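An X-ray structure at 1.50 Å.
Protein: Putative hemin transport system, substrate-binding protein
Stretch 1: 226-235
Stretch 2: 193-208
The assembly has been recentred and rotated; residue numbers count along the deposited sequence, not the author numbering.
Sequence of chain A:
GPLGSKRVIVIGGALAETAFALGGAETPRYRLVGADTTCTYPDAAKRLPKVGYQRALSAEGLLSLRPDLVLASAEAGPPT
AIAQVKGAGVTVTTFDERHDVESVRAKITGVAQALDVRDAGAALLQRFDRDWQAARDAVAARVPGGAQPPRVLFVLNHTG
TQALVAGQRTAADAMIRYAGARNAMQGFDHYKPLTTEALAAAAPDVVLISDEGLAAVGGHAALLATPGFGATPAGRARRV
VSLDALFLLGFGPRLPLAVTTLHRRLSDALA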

# COMPACT_ATOMS: atom_id res chain seq x y z
N THR A 226 -4.96 24.74 2.63
CA THR A 226 -3.92 24.64 1.59
C THR A 226 -4.34 25.53 0.39
O THR A 226 -5.51 25.50 -0.04
CB THR A 226 -3.75 23.18 1.11
OG1 THR A 226 -3.30 22.38 2.21
CG2 THR A 226 -2.69 23.06 -0.05
N PRO A 227 -3.41 26.34 -0.15
CA PRO A 227 -3.81 27.24 -1.24
C PRO A 227 -4.48 26.51 -2.36
O PRO A 227 -3.99 25.48 -2.83
CB PRO A 227 -2.47 27.84 -1.69
CG PRO A 227 -1.68 27.91 -0.44
CD PRO A 227 -2.05 26.65 0.31
N GLY A 228 -5.68 26.99 -2.72
CA GLY A 228 -6.40 26.45 -3.84
C GLY A 228 -7.45 25.43 -3.44
O GLY A 228 -8.35 25.19 -4.23
N PHE A 229 -7.33 24.81 -2.26
CA PHE A 229 -8.24 23.70 -1.91
C PHE A 229 -9.62 24.18 -1.61
O PHE A 229 -10.54 23.46 -1.93
CB PHE A 229 -7.75 22.86 -0.72
CG PHE A 229 -6.69 21.85 -1.09
CD1 PHE A 229 -5.52 22.24 -1.74
CD2 PHE A 229 -6.90 20.52 -0.84
CE1 PHE A 229 -4.57 21.29 -2.10
CE2 PHE A 229 -5.95 19.59 -1.20
CZ PHE A 229 -4.79 19.97 -1.82
N GLY A 230 -9.77 25.36 -1.00
CA GLY A 230 -11.12 25.89 -0.70
C GLY A 230 -12.00 26.04 -1.91
O GLY A 230 -13.18 25.68 -1.84
N ALA A 231 -11.43 26.52 -3.01
CA ALA A 231 -12.18 26.80 -4.20
C ALA A 231 -12.21 25.61 -5.12
O ALA A 231 -11.88 25.71 -6.31
CB ALA A 231 -11.58 28.00 -4.92
N THR A 232 -12.67 24.49 -4.60
CA THR A 232 -12.90 23.27 -5.37
C THR A 232 -14.19 22.69 -4.84
O THR A 232 -14.66 23.05 -3.76
CB THR A 232 -11.80 22.20 -5.16
OG1 THR A 232 -11.78 21.82 -3.79
CG2 THR A 232 -10.44 22.70 -5.54
N PRO A 233 -14.77 21.72 -5.55
CA PRO A 233 -16.00 21.15 -5.01
C PRO A 233 -15.80 20.52 -3.63
O PRO A 233 -16.64 20.69 -2.73
CB PRO A 233 -16.42 20.13 -6.09
CG PRO A 233 -15.87 20.72 -7.35
CD PRO A 233 -14.56 21.35 -6.96
N ALA A 234 -14.68 19.80 -3.47
CA ALA A 234 -14.33 19.18 -2.20
C ALA A 234 -14.14 20.23 -1.14
O ALA A 234 -14.56 20.08 -0.00
CB ALA A 234 -13.05 18.38 -2.35
N GLY A 235 -13.49 21.34 -1.49
CA GLY A 235 -13.29 22.41 -0.49
C GLY A 235 -14.55 23.11 -0.03
O GLY A 235 -14.74 23.37 1.13
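Stretch 2 193-208: PLTTEALAAAAPDVVL

Stretch 2 runs alongside stretch 1 in the same sense: Thr-196 lies nearest Gly-228, Ala-203 nearest Thr-232, and Asp-205 nearest Ala-234, with CA atoms 5.4, 5.5 and 4.4 Å apart. It begins extended at Pro-193, which is out of reach. Leu-194, chi1 t and chi2 p, then sets its CD2 3.9 Å from Phe-229 CE1.

Thr-195 points away and serves its own helix, its OG1 accepting from Ala-198 N at 3.0 Å as the N-cap. The helix spans 196-202. Thr-196 opens it, with CG2 4.1 Å from Pro-227 O, while Glu-197 and Ala-198 stay clear. Leu-199 is the main helical contact: its CD2 lies 3.6 Å from Phe-229 CD1 and 3.5 Å from Gly-228 O, and its CG is 4.0 Å from Thr-232 CG2. Here Gly-228 matters, since a CB would sit 3.1 Å from Leu-199 CD2, and at these backbone angles a CB would also be jammed against the carbonyl O of Pro-227, which by itself calls for glycine. A water links the two stretches, donating to Ala-231 O at 3.0 Å and, weakly, to Ala-200 O at 3.4 Å.

Ala-203 leaves the helix with positive phi, and its CB rests 4.3 Å from Pro-233 CD. Pro-204, extended, places CD 4.1 Å from Thr-232 CG2 and supplies the one direct hydrogen bond across the contact, Ala-234 N to Pro-204 O at 2.9 Å. That donor is free of any in-helix partner because it lies in the first turn, just after the N-cap Thr-232. Asp-205 follows with O 3.4 Å from Ala-234 CA, a CA-H...O contact; its CB points away, yet OD1 comes within 3.7 Å of Pro-233 CB.

In the strand that begins at Val-206, Val-206 turns away and Val-207 turns toward, its CG2 3.9 Å from Ala-234 CB and 4.1 Å from Phe-229 CD2. Leu-208 is beyond reach.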

# COMPACT_ATOMS: atom_id res chain seq x y z
N PRO A 193 4.20 17.61 -7.79
CA PRO A 193 3.70 18.76 -7.02
C PRO A 193 2.51 19.39 -7.70
O PRO A 193 2.54 19.63 -8.92
CB PRO A 193 4.90 19.71 -6.99
CG PRO A 193 6.08 18.80 -7.04
CD PRO A 193 5.67 17.69 -7.99
N LEU A 194 1.48 19.66 -6.91
CA LEU A 194 0.23 20.19 -7.40
C LEU A 194 0.27 21.69 -7.52
O LEU A 194 0.49 22.37 -6.53
CB LEU A 194 -0.89 19.80 -6.42
CG LEU A 194 -2.31 20.23 -6.76
CD1 LEU A 194 -2.88 19.53 -7.99
CD2 LEU A 194 -3.18 20.03 -5.50
N THR A 195 0.02 22.19 -8.71
CA THR A 195 -0.06 23.63 -8.92
C THR A 195 -1.53 24.01 -8.78
O THR A 195 -2.41 23.19 -9.07
CB THR A 195 0.42 23.98 -10.33
OG1 THR A 195 -0.40 23.31 -11.30
CG2 THR A 195 1.87 23.54 -10.51
N THR A 196 -1.79 25.24 -8.35
CA THR A 196 -3.17 25.69 -8.12
C THR A 196 -3.97 25.62 -9.42
O THR A 196 -5.16 25.36 -9.39
CB THR A 196 -3.28 27.11 -7.53
OG1 THR A 196 -2.80 28.06 -8.48
CG2 THR A 196 -2.51 27.24 -6.19
N GLU A 197 -3.30 25.81 -10.55
CA GLU A 197 -3.88 25.62 -11.88
C GLU A 197 -4.31 24.18 -12.14
O GLU A 197 -5.44 23.93 -12.58
CB GLU A 197 -2.86 26.05 -12.94
CG GLU A 197 -3.08 25.61 -14.38
CD GLU A 197 -2.09 26.28 -15.32
OE1 GLU A 197 -0.92 26.46 -14.92
OE2 GLU A 197 -2.48 26.63 -16.46
N ALA A 198 -3.38 23.24 -11.93
CA ALA A 198 -3.68 21.81 -12.08
C ALA A 198 -4.85 21.45 -11.17
O ALA A 198 -5.70 20.66 -11.56
CB ALA A 198 -2.47 20.96 -11.72
N LEU A 199 -4.83 22.02 -9.97
CA LEU A 199 -5.87 21.74 -8.96
C LEU A 199 -7.24 22.26 -9.40
O LEU A 199 -8.22 21.54 -9.35
CB LEU A 199 -5.50 22.34 -7.60
CG LEU A 199 -6.56 22.20 -6.48
CD1 LEU A 199 -6.97 20.74 -6.27
CD2 LEU A 199 -6.02 22.81 -5.21
N ALA A 200 -7.31 23.50 -9.88
CA ALA A 200 -8.59 24.04 -10.34
C ALA A 200 -9.17 23.16 -11.47
O ALA A 200 -10.35 22.76 -11.43
CB ALA A 200 -8.42 25.48 -10.81
N ALA A 201 -8.32 22.79 -12.42
CA ALA A 201 -8.72 21.89 -13.52
C ALA A 201 -9.18 20.51 -13.04
O ALA A 201 -10.08 19.89 -13.61
CB ALA A 201 -7.58 21.70 -14.49
N ALA A 202 -8.48 20.01 -12.02
CA ALA A 202 -8.76 18.67 -11.51
C ALA A 202 -10.12 18.60 -10.83
O ALA A 202 -10.76 17.53 -10.82
CB ALA A 202 -7.67 18.23 -10.55
N ALA A 203 -10.50 19.72 -10.22
CA ALA A 203 -11.87 19.91 -9.64
C ALA A 203 -12.32 18.69 -8.82
O ALA A 203 -13.32 18.04 -9.13
CB ALA A 203 -12.87 20.18 -10.74
N PRO A 204 -11.52 18.33 -7.82
CA PRO A 204 -11.89 17.16 -7.04
C PRO A 204 -13.18 17.34 -6.26
O PRO A 204 -13.45 18.40 -5.71
CB PRO A 204 -10.72 17.00 -6.07
CG PRO A 204 -10.13 18.36 -5.97
CD PRO A 204 -10.33 19.01 -7.28
N ASP A 205 -13.97 16.27 -6.19
CA ASP A 205 -15.14 16.15 -5.34
C ASP A 205 -14.80 15.72 -3.93
O ASP A 205 -15.49 16.05 -3.02
CB ASP A 205 -16.16 15.18 -5.95
CG ASP A 205 -16.51 15.54 -7.37
OD1 ASP A 205 -16.78 16.74 -7.57
OD2 ASP A 205 -16.50 14.71 -8.32
N VAL A 206 -13.71 14.97 -3.76
CA VAL A 206 -13.25 14.51 -2.44
C VAL A 206 -11.75 14.59 -2.43
O VAL A 206 -11.10 14.32 -3.45
CB VAL A 206 -13.62 13.02 -2.18
CG1 VAL A 206 -13.25 12.52 -0.75
CG2 VAL A 206 -15.11 12.77 -2.39
N VAL A 207 -11.18 15.01 -1.32
CA VAL A 207 -9.75 14.87 -1.11
C VAL A 207 -9.50 13.66 -0.22
O VAL A 207 -10.01 13.57 0.90
CB VAL A 207 -9.17 16.11 -0.43
CG1 VAL A 207 -7.71 15.92 -0.17
CG2 VAL A 207 -9.44 17.38 -1.24
N LEU A 208 -8.67 12.76 -0.71
CA LEU A 208 -8.25 11.55 -0.04
C LEU A 208 -6.81 11.76 0.38
O LEU A 208 -5.99 12.26 -0.38
CB LEU A 208 -8.32 10.38 -1.01
CG LEU A 208 -7.93 8.99 -0.50
CD1 LEU A 208 -8.89 8.55 0.62
CD2 LEU A 208 -7.94 7.99 -1.66
O HOH W 1 -11.85 23.71 -8.52